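Local coordinates for protein poly(ADP-ribose) glycohydrolase (Thermomonospora curvata, PDB 3SIG) that probably hydrolyses the ribose-ribose glycosidic bonds of poly(ADP-ribose), and binds the product ADP-ribose in a pocket of its macrodomain-like fold, at residues A[18-23]-A[28-33]; A[36-41]-A[125-130]; A[202-207]-A[213-218]. All coordinates share one frame; numbering follows the deposited sequence.

How the interactions relate
The three contacts follow one another along the chain, each closing before the next opens. Interaction 1 joins the two strands of a small antiparallel hairpin, 19-21 and 27-29, and runs into the start of helix 31-39. Interaction 2 takes up the other end of that helix, its centre about 19 Å from that of interaction 1, and brings it against the turn 125-128. Interactions 1 and 2 set hairpin and helix against strands 147-157 and 163-175, at one side of the mixed sheet. Interaction 3 packs helix 189-209 on strand 214-217 inside that sheet; its centre is about 28 Å from that of interaction 1 and about 19 Å from that of interaction 2.

Interaction 1: A[18-23]-A[28-33]; sequences GRYTAP and VPIADH
Val-28 lies over one face of the Tyr-20 ring, its CB 3.8 Å from the ring centroid and 18° off the normal, a CH-pi contact offset toward the rim. CG1 of Val-28 reaches the hydroxyl end of the ring and CG2 the CE1 side, while Ile-30 CG2 comes to the ring edge at CE2 (3.9 Å). With Tyr-20 chi1 at 68°, CG between the backbone N and the carbonyl carbon, the ring runs alongside Val-28. Tyr-20 OH is hydrogen-bonded to Leu-164 O of strand 163-175. An alanine here would remove the ring and is likely to leave Val-28 without the face it lies over and the carbonyl of Leu-164 without its mate. Outward, Tyr-20 and Val-28 form an antiparallel hydrogen-bonded pair, Tyr-20 N to Val-28 O 3.0 Å and Val-28 N to Tyr-20 O 2.8 Å. At the hairpin's end, Gly-18 O accepts a straight bond from Ile-30 N (2.9 Å, 173°) and a weak one from Ala-31 N. Gly-18 has a positive phi, and a CB there would clash with Ala-31. The chemistry implies a hairpin held by backbone bonds, with an aromatic-aliphatic face and a helix start tied to the end of helix 2-17.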
loop_
_atom_site.group_PDB
_atom_site.type_symbol
_atom_site.label_atom_id
_atom_site.label_comp_id
_atom_site.label_asym_id
_atom_site.label_seq_id
_atom_site.Cartn_x
_atom_site.Cartn_y
_atom_site.Cartn_z
ATOM N N GLY A 18 -22.421 0.043 7.121
ATOM C CA GLY A 18 -22.450 0.886 5.931
ATOM C C GLY A 18 -22.492 2.388 6.183
ATOM O O GLY A 18 -22.707 3.124 5.243
ATOM N N ARG A 19 -22.184 2.843 7.387
ATOM C CA ARG A 19 -22.190 4.272 7.706
ATOM C C ARG A 19 -21.370 4.453 8.987
ATOM O O ARG A 19 -21.129 3.480 9.745
ATOM C CB ARG A 19 -23.631 4.826 7.831
ATOM C CG ARG A 19 -24.536 4.124 8.879
ATOM C CD ARG A 19 -25.982 4.620 8.809
ATOM N NE ARG A 19 -26.405 4.824 7.428
ATOM C CZ ARG A 19 -27.325 4.115 6.814
ATOM N NH1 ARG A 19 -27.969 3.171 7.470
ATOM N NH2 ARG A 19 -27.626 4.362 5.550
ATOM N N TYR A 20 -20.929 5.691 9.223
ATOM C CA TYR A 20 -20.272 6.053 10.474
ATOM C C TYR A 20 -20.669 7.447 10.875
ATOM O O TYR A 20 -21.206 8.203 10.077
ATOM C CB TYR A 20 -18.765 5.939 10.327
ATOM C CG TYR A 20 -18.097 6.954 9.400
ATOM C CD1 TYR A 20 -17.739 8.219 9.846
ATOM C CD2 TYR A 20 -17.776 6.629 8.089
ATOM C CE1 TYR A 20 -17.128 9.135 8.991
ATOM C CE2 TYR A 20 -17.158 7.535 7.245
ATOM C CZ TYR A 20 -16.813 8.775 7.691
ATOM O OH TYR A 20 -16.199 9.656 6.818
ATOM N N THR A 21 -20.407 7.795 12.130
ATOM C CA THR A 21 -20.694 9.109 12.643
ATOM C C THR A 21 -19.407 9.919 12.788
ATOM O O THR A 21 -18.487 9.536 13.517
ATOM C CB THR A 21 -21.401 9.007 13.969
ATOM O OG1 THR A 21 -22.581 8.232 13.765
ATOM C CG2 THR A 21 -21.779 10.371 14.476
ATOM N N ALA A 22 -19.325 11.025 12.062
ATOM C CA ALA A 22 -18.189 11.917 12.128
ATOM C C ALA A 22 -18.227 12.765 13.393
ATOM O O ALA A 22 -19.244 12.830 14.086
ATOM C CB ALA A 22 -18.141 12.815 10.898
ATOM N N PRO A 23 -17.115 13.440 13.711
ATOM C CA PRO A 23 -17.090 14.174 14.974
ATOM C C PRO A 23 -18.111 15.300 15.073
ATOM O O PRO A 23 -18.531 15.620 16.184
ATOM C CB PRO A 23 -15.655 14.712 15.021
ATOM C CG PRO A 23 -14.873 13.734 14.297
ATOM C CD PRO A 23 -15.758 13.275 13.160
ATOM N N VAL A 28 -22.221 9.668 7.919
ATOM C CA VAL A 28 -21.643 9.531 6.603
ATOM C C VAL A 28 -21.905 8.129 6.041
ATOM O O VAL A 28 -21.495 7.135 6.629
ATOM C CB VAL A 28 -20.098 9.762 6.666
ATOM C CG1 VAL A 28 -19.500 9.605 5.278
ATOM C CG2 VAL A 28 -19.799 11.129 7.244
ATOM N N PRO A 29 -22.574 8.036 4.874
ATOM C CA PRO A 29 -22.819 6.731 4.252
ATOM C C PRO A 29 -21.610 6.232 3.464
ATOM O O PRO A 29 -21.031 7.030 2.748
ATOM C CB PRO A 29 -23.991 7.037 3.307
ATOM C CG PRO A 29 -23.797 8.445 2.923
ATOM C CD PRO A 29 -23.157 9.141 4.095
ATOM N N ILE A 30 -21.255 4.968 3.604
ATOM C CA ILE A 30 -20.120 4.413 2.855
ATOM C C ILE A 30 -20.437 3.082 2.196
ATOM O O ILE A 30 -19.589 2.539 1.476
ATOM C CB ILE A 30 -18.825 4.232 3.697
ATOM C CG1 ILE A 30 -19.034 3.325 4.894
ATOM C CG2 ILE A 30 -18.267 5.562 4.105
ATOM C CD1 ILE A 30 -17.726 2.875 5.494
ATOM N N ALA A 31 -21.635 2.529 2.384
ATOM C CA ALA A 31 -21.882 1.176 1.897
ATOM C C ALA A 31 -21.702 1.066 0.390
ATOM O O ALA A 31 -21.116 0.094 -0.095
ATOM C CB ALA A 31 -23.261 0.707 2.273
ATOM N N ASP A 32 -22.200 2.023 -0.364
ATOM C CA ASP A 32 -22.106 1.933 -1.811
ATOM C C ASP A 32 -20.653 1.988 -2.263
ATOM O O ASP A 32 -20.228 1.200 -3.117
ATOM C CB ASP A 32 -22.898 3.052 -2.512
ATOM C CG ASP A 32 -24.385 2.920 -2.361
ATOM O OD1 ASP A 32 -24.892 1.818 -2.037
ATOM O OD2 ASP A 32 -25.039 3.963 -2.580
ATOM N N HIS A 33 -19.874 2.920 -1.744
ATOM C CA HIS A 33 -18.481 3.000 -2.156
ATOM C C HIS A 33 -17.690 1.772 -1.730
ATOM O O HIS A 33 -16.837 1.296 -2.500
ATOM C CB HIS A 33 -17.849 4.272 -1.653
ATOM C CG HIS A 33 -18.301 5.475 -2.402
ATOM N ND1 HIS A 33 -17.956 6.756 -2.040
ATOM C CD2 HIS A 33 -19.087 5.585 -3.494
ATOM C CE1 HIS A 33 -18.516 7.609 -2.877
ATOM N NE2 HIS A 33 -19.211 6.927 -3.768
#

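Interaction 2: A[36-41]-A[125-130]; sequences QAVRGT and LRAVPQ
Thr-41 meets Val-128 through its methyl group. From CB, which points toward 125-130, the side chain divides into a polar and an apolar branch. CG2, anti to the backbone N at a chi1 of -64° for OG1, extends to Val-128 CG2 at 3.5 Å, the two side chains crossing obliquely. OG1 turns back to the end of helix 31-39 and gives a hydrogen bond to Ala-37 O (2.7 Å), the donor tilted 30° from the plane of that carbonyl; the same oxygen is also hydrogen-bonded to Ser-124 OG. Two bonds therefore grip the hydroxyl and fix the rotation that presents the methyl to the valine. Nearly one helical turn back, Val-38 CG1 touches Ala-127 CB at 4.1 Å, a looser apolar contact nearer the surface. Ala-127 and Val-128 belong to a type I beta turn from Leu-125 to Val-128, closed by Val-128 N on Leu-125 O (3.0 Å), and both aim their CB atoms at the helix end. The contact joins the last turn of helix 31-39 and the residues just after it to the link between helices 121-125 and 129-138. Ile-148 of strand 147-157 touches Thr-41, Leu-125 and Val-128, and Leu-43 of strand 42-44 meets Val-128.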
loop_
_atom_site.group_PDB
_atom_site.type_symbol
_atom_site.label_atom_id
_atom_site.label_comp_id
_atom_site.label_asym_id
_atom_site.label_seq_id
_atom_site.Cartn_x
_atom_site.Cartn_y
_atom_site.Cartn_z
ATOM N N GLN A 36 -18.644 -1.042 -4.122
ATOM C CA GLN A 36 -18.038 -0.811 -5.421
ATOM C C GLN A 36 -16.575 -1.220 -5.377
ATOM O O GLN A 36 -16.060 -1.860 -6.301
ATOM C CB GLN A 36 -18.160 0.640 -5.855
ATOM C CG GLN A 36 -19.569 1.049 -6.218
ATOM C CD GLN A 36 -19.599 2.485 -6.691
ATOM O OE1 GLN A 36 -18.652 2.948 -7.344
ATOM N NE2 GLN A 36 -20.658 3.211 -6.338
ATOM N N ALA A 37 -15.856 -0.841 -4.335
ATOM C CA ALA A 37 -14.463 -1.211 -4.214
ATOM C C ALA A 37 -14.304 -2.728 -4.178
ATOM O O ALA A 37 -13.404 -3.273 -4.826
ATOM C CB ALA A 37 -13.842 -0.559 -2.995
ATOM N N VAL A 38 -15.144 -3.424 -3.421
ATOM C CA VAL A 38 -15.052 -4.876 -3.337
ATOM C C VAL A 38 -15.331 -5.512 -4.698
ATOM O O VAL A 38 -14.582 -6.361 -5.164
ATOM C CB VAL A 38 -16.041 -5.425 -2.281
ATOM C CG1 VAL A 38 -16.089 -6.945 -2.347
ATOM C CG2 VAL A 38 -15.622 -4.940 -0.902
ATOM N N ARG A 39 -16.409 -5.079 -5.344
ATOM C CA ARG A 39 -16.794 -5.666 -6.639
ATOM C C ARG A 39 -15.771 -5.403 -7.738
ATOM O O ARG A 39 -15.673 -6.195 -8.678
ATOM C CB ARG A 39 -18.173 -5.139 -7.085
ATOM C CG ARG A 39 -19.311 -5.632 -6.235
ATOM C CD ARG A 39 -20.688 -5.246 -6.820
ATOM N NE ARG A 39 -21.094 -6.150 -7.911
ATOM C CZ ARG A 39 -21.390 -5.773 -9.155
ATOM N NH1 ARG A 39 -21.365 -4.497 -9.510
ATOM N NH2 ARG A 39 -21.733 -6.685 -10.050
ATOM N N GLY A 40 -15.011 -4.333 -7.591
ATOM C CA GLY A 40 -13.985 -3.973 -8.555
ATOM C C GLY A 40 -12.606 -4.536 -8.248
ATOM O O GLY A 40 -11.658 -4.326 -8.985
ATOM N N THR A 41 -12.487 -5.235 -7.119
ATOM C CA THR A 41 -11.186 -5.788 -6.712
ATOM C C THR A 41 -10.737 -6.893 -7.625
ATOM O O THR A 41 -11.544 -7.757 -7.971
ATOM C CB THR A 41 -11.271 -6.260 -5.268
ATOM O OG1 THR A 41 -11.510 -5.141 -4.413
ATOM C CG2 THR A 41 -10.037 -6.974 -4.798
ATOM N N LEU A 125 -9.629 -6.723 0.536
ATOM C CA LEU A 125 -8.626 -7.789 0.651
ATOM C C LEU A 125 -9.223 -9.094 1.162
ATOM O O LEU A 125 -8.837 -10.182 0.702
ATOM C CB LEU A 125 -7.471 -7.362 1.521
ATOM C CG LEU A 125 -6.768 -6.092 1.106
ATOM C CD1 LEU A 125 -5.568 -5.804 2.042
ATOM C CD2 LEU A 125 -6.324 -6.201 -0.350
ATOM N N ARG A 126 -10.181 -9.010 2.073
ATOM C CA ARG A 126 -10.737 -10.227 2.654
ATOM C C ARG A 126 -11.518 -11.005 1.603
ATOM O O ARG A 126 -11.740 -12.209 1.789
ATOM C CB ARG A 126 -11.623 -9.918 3.862
ATOM C CG ARG A 126 -13.020 -9.485 3.449
ATOM C CD ARG A 126 -13.537 -8.248 4.046
ATOM N NE ARG A 126 -14.122 -8.425 5.353
ATOM C CZ ARG A 126 -15.289 -7.912 5.754
ATOM N NH1 ARG A 126 -16.078 -7.204 4.951
ATOM N NH2 ARG A 126 -15.674 -8.130 6.988
ATOM N N ALA A 127 -11.898 -10.351 0.506
ATOM C CA ALA A 127 -12.614 -10.977 -0.588
ATOM C C ALA A 127 -11.715 -11.685 -1.605
ATOM O O ALA A 127 -12.201 -12.210 -2.627
ATOM C CB ALA A 127 -13.469 -9.949 -1.288
ATOM N N VAL A 128 -10.407 -11.710 -1.352
ATOM C CA VAL A 128 -9.489 -12.385 -2.243
ATOM C C VAL A 128 -8.723 -13.504 -1.540
ATOM O O VAL A 128 -7.501 -13.470 -1.425
ATOM C CB VAL A 128 -8.503 -11.403 -2.897
ATOM C CG1 VAL A 128 -7.809 -12.057 -4.079
ATOM C CG2 VAL A 128 -9.228 -10.096 -3.329
ATOM N N PRO A 129 -9.448 -14.506 -1.051
ATOM C CA PRO A 129 -8.785 -15.571 -0.301
ATOM C C PRO A 129 -7.742 -16.310 -1.114
ATOM O O PRO A 129 -6.812 -16.887 -0.545
ATOM C CB PRO A 129 -9.936 -16.508 0.069
ATOM C CG PRO A 129 -11.035 -16.184 -0.904
ATOM C CD PRO A 129 -10.904 -14.740 -1.172
ATOM N N GLN A 130 -7.859 -16.326 -2.445
ATOM C CA GLN A 130 -6.889 -17.027 -3.282
ATOM C C GLN A 130 -5.476 -16.486 -3.075
ATOM O O GLN A 130 -4.503 -17.219 -3.160
ATOM C CB GLN A 130 -7.206 -16.917 -4.791
ATOM C CG GLN A 130 -8.353 -17.789 -5.291
ATOM C CD GLN A 130 -8.344 -17.907 -6.816
ATOM O OE1 GLN A 130 -7.581 -17.220 -7.497
ATOM N NE2 GLN A 130 -9.178 -18.789 -7.354
#

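Interaction 3: A[202-207]-A[213-218]; sequences KVLAAA and RRLVLG
Leu-204, Leu-215 and Leu-217 share one side-chain shape: CG lies anti to the carbonyl carbon (chi1 -65° for Leu-204), and chi2 near 180° extends CD1 and turns CD2 aside. In Leu-204 the first torsion swings the branch toward the strand, and CD2, the methyl off the extended line, makes the contact. Leu-204 CD2 meets Leu-215 CD1 at 3.6 Å and, more distantly, Leu-217 CD1 at 4.2 Å. The helix leucine crosses each strand leucine at about a right angle, and the contacts are between methyl groups. The other methyl of Leu-215, CD2, rests on Ala-207 CB at 3.7 Å, its two branches thus touching residues three apart on the helix. Leu-215 is modelled in two conformations, and its contacts here belong to the one described. All four side chains are buried and apolar, and the contact rests on close packing alone. Phe-246 touches Leu-204, and Phe-250 lies against Leu-215; Leu-173 of strand 163-175 reaches Ala-207. The axes of helix 202-207 and strand 214-217 approach to 10.5 Å and run roughly antiparallel, their directions 149° apart. Strand 214-217 lies between the parallel strands 90-94 and 252-256, and the short connection from helix 189-209 makes this the helix-to-strand half of a beta-alpha-beta crossover, as expected for the alpha/beta core of a macrodomain.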
loop_
_atom_site.group_PDB
_atom_site.type_symbol
_atom_site.label_atom_id
_atom_site.label_comp_id
_atom_site.label_asym_id
_atom_site.label_seq_id
_atom_site.Cartn_x
_atom_site.Cartn_y
_atom_site.Cartn_z
ATOM N N LYS A 202 6.131 -4.554 -11.544
ATOM C CA LYS A 202 4.760 -5.027 -11.711
ATOM C C LYS A 202 3.740 -4.167 -10.967
ATOM O O LYS A 202 2.626 -3.921 -11.461
ATOM C CB LYS A 202 4.684 -6.528 -11.329
ATOM C CG LYS A 202 5.393 -7.393 -12.298
ATOM C CD LYS A 202 5.437 -8.857 -11.886
ATOM C CE LYS A 202 6.042 -9.707 -12.990
ATOM N NZ LYS A 202 6.056 -11.151 -12.632
ATOM N N VAL A 203 4.098 -3.693 -9.787
ATOM C CA VAL A 203 3.254 -2.738 -9.084
ATOM C C VAL A 203 3.032 -1.479 -9.941
ATOM O O VAL A 203 1.882 -1.004 -10.088
ATOM C CB VAL A 203 3.928 -2.326 -7.743
ATOM C CG1 VAL A 203 3.234 -1.122 -7.134
ATOM C CG2 VAL A 203 3.913 -3.495 -6.759
ATOM N N LEU A 204 4.110 -0.922 -10.489
ATOM C CA LEU A 204 4.002 0.267 -11.318
ATOM C C LEU A 204 3.218 -0.029 -12.582
ATOM O O LEU A 204 2.417 0.810 -13.040
ATOM C CB LEU A 204 5.383 0.824 -11.654
ATOM C CG LEU A 204 6.223 1.358 -10.503
ATOM C CD1 LEU A 204 7.546 1.914 -11.013
ATOM C CD2 LEU A 204 5.512 2.359 -9.767
ATOM N N ALA A 205 3.416 -1.202 -13.167
ATOM C CA ALA A 205 2.662 -1.547 -14.363
ATOM C C ALA A 205 1.177 -1.616 -14.055
ATOM O O ALA A 205 0.371 -1.175 -14.893
ATOM C CB ALA A 205 3.150 -2.867 -14.957
ATOM N N ALA A 206 0.800 -2.213 -12.941
ATOM C CA ALA A 206 -0.620 -2.304 -12.609
ATOM C C ALA A 206 -1.204 -0.927 -12.383
ATOM O O ALA A 206 -2.317 -0.640 -12.851
ATOM C CB ALA A 206 -0.816 -3.162 -11.409
ATOM N N ALA A 207 -0.467 -0.051 -11.714
ATOM C CA ALA A 207 -0.953 1.319 -11.457
ATOM C C ALA A 207 -1.195 2.042 -12.771
ATOM O O ALA A 207 -2.241 2.685 -12.977
ATOM C CB ALA A 207 0.042 2.090 -10.623
ATOM N N ARG A 213 -2.053 8.152 -12.640
ATOM C CA ARG A 213 -0.915 8.975 -12.952
ATOM C C ARG A 213 -0.221 9.534 -11.722
ATOM O O ARG A 213 0.880 10.064 -11.834
ATOM C CB ARG A 213 -1.333 10.131 -13.840
ATOM C CG ARG A 213 -2.060 9.723 -15.121
ATOM C CD ARG A 213 -1.111 9.655 -16.295
ATOM N NE ARG A 213 -0.562 10.968 -16.626
ATOM C CZ ARG A 213 0.735 11.226 -16.796
ATOM N NH1 ARG A 213 1.635 10.259 -16.671
ATOM N NH2 ARG A 213 1.136 12.456 -17.097
ATOM N N ARG A 214 -0.828 9.394 -10.551
ATOM C CA ARG A 214 -0.227 9.869 -9.302
ATOM C C ARG A 214 -0.189 8.718 -8.283
ATOM O O ARG A 214 -1.191 8.017 -8.087
ATOM C CB ARG A 214 -1.014 11.077 -8.765
ATOM C CG ARG A 214 -1.028 12.203 -9.776
ATOM C CD ARG A 214 -1.620 13.501 -9.240
ATOM N NE ARG A 214 -3.023 13.314 -8.869
ATOM C CZ ARG A 214 -3.648 13.976 -7.903
ATOM N NH1 ARG A 214 -3.040 14.933 -7.235
ATOM N NH2 ARG A 214 -4.907 13.669 -7.633
ATOM N N LEU A 215 1.003 8.518 -7.709
ATOM C CA LEU A 215 1.281 7.411 -6.812
ATOM C C LEU A 215 1.778 7.861 -5.477
ATOM O O LEU A 215 2.515 8.859 -5.340
ATOM C CB LEU A 215 2.363 6.517 -7.364
ATOM C CG LEU A 215 2.211 6.072 -8.815
ATOM C CD1 LEU A 215 3.393 5.175 -9.212
ATOM C CD2 LEU A 215 0.894 5.384 -9.120
ATOM N N VAL A 216 1.449 7.059 -4.494
ATOM C CA VAL A 216 2.065 7.189 -3.176
ATOM C C VAL A 216 2.796 5.877 -2.889
ATOM O O VAL A 216 2.153 4.832 -2.709
ATOM C CB VAL A 216 1.065 7.520 -2.051
ATOM C CG1 VAL A 216 1.804 7.638 -0.736
ATOM C CG2 VAL A 216 0.296 8.833 -2.346
ATOM N N LEU A 217 4.116 5.962 -2.882
ATOM C CA LEU A 217 5.026 4.848 -2.612
ATOM C C LEU A 217 5.764 5.163 -1.312
ATOM O O LEU A 217 5.411 6.106 -0.591
ATOM C CB LEU A 217 6.027 4.678 -3.772
ATOM C CG LEU A 217 5.388 4.482 -5.149
ATOM C CD1 LEU A 217 6.464 4.387 -6.223
ATOM C CD2 LEU A 217 4.497 3.279 -5.188
ATOM N N GLY A 218 6.743 4.358 -0.955
ATOM C CA GLY A 218 7.465 4.577 0.303
ATOM C C GLY A 218 8.440 3.445 0.523
ATOM O O GLY A 218 8.830 2.742 -0.427
#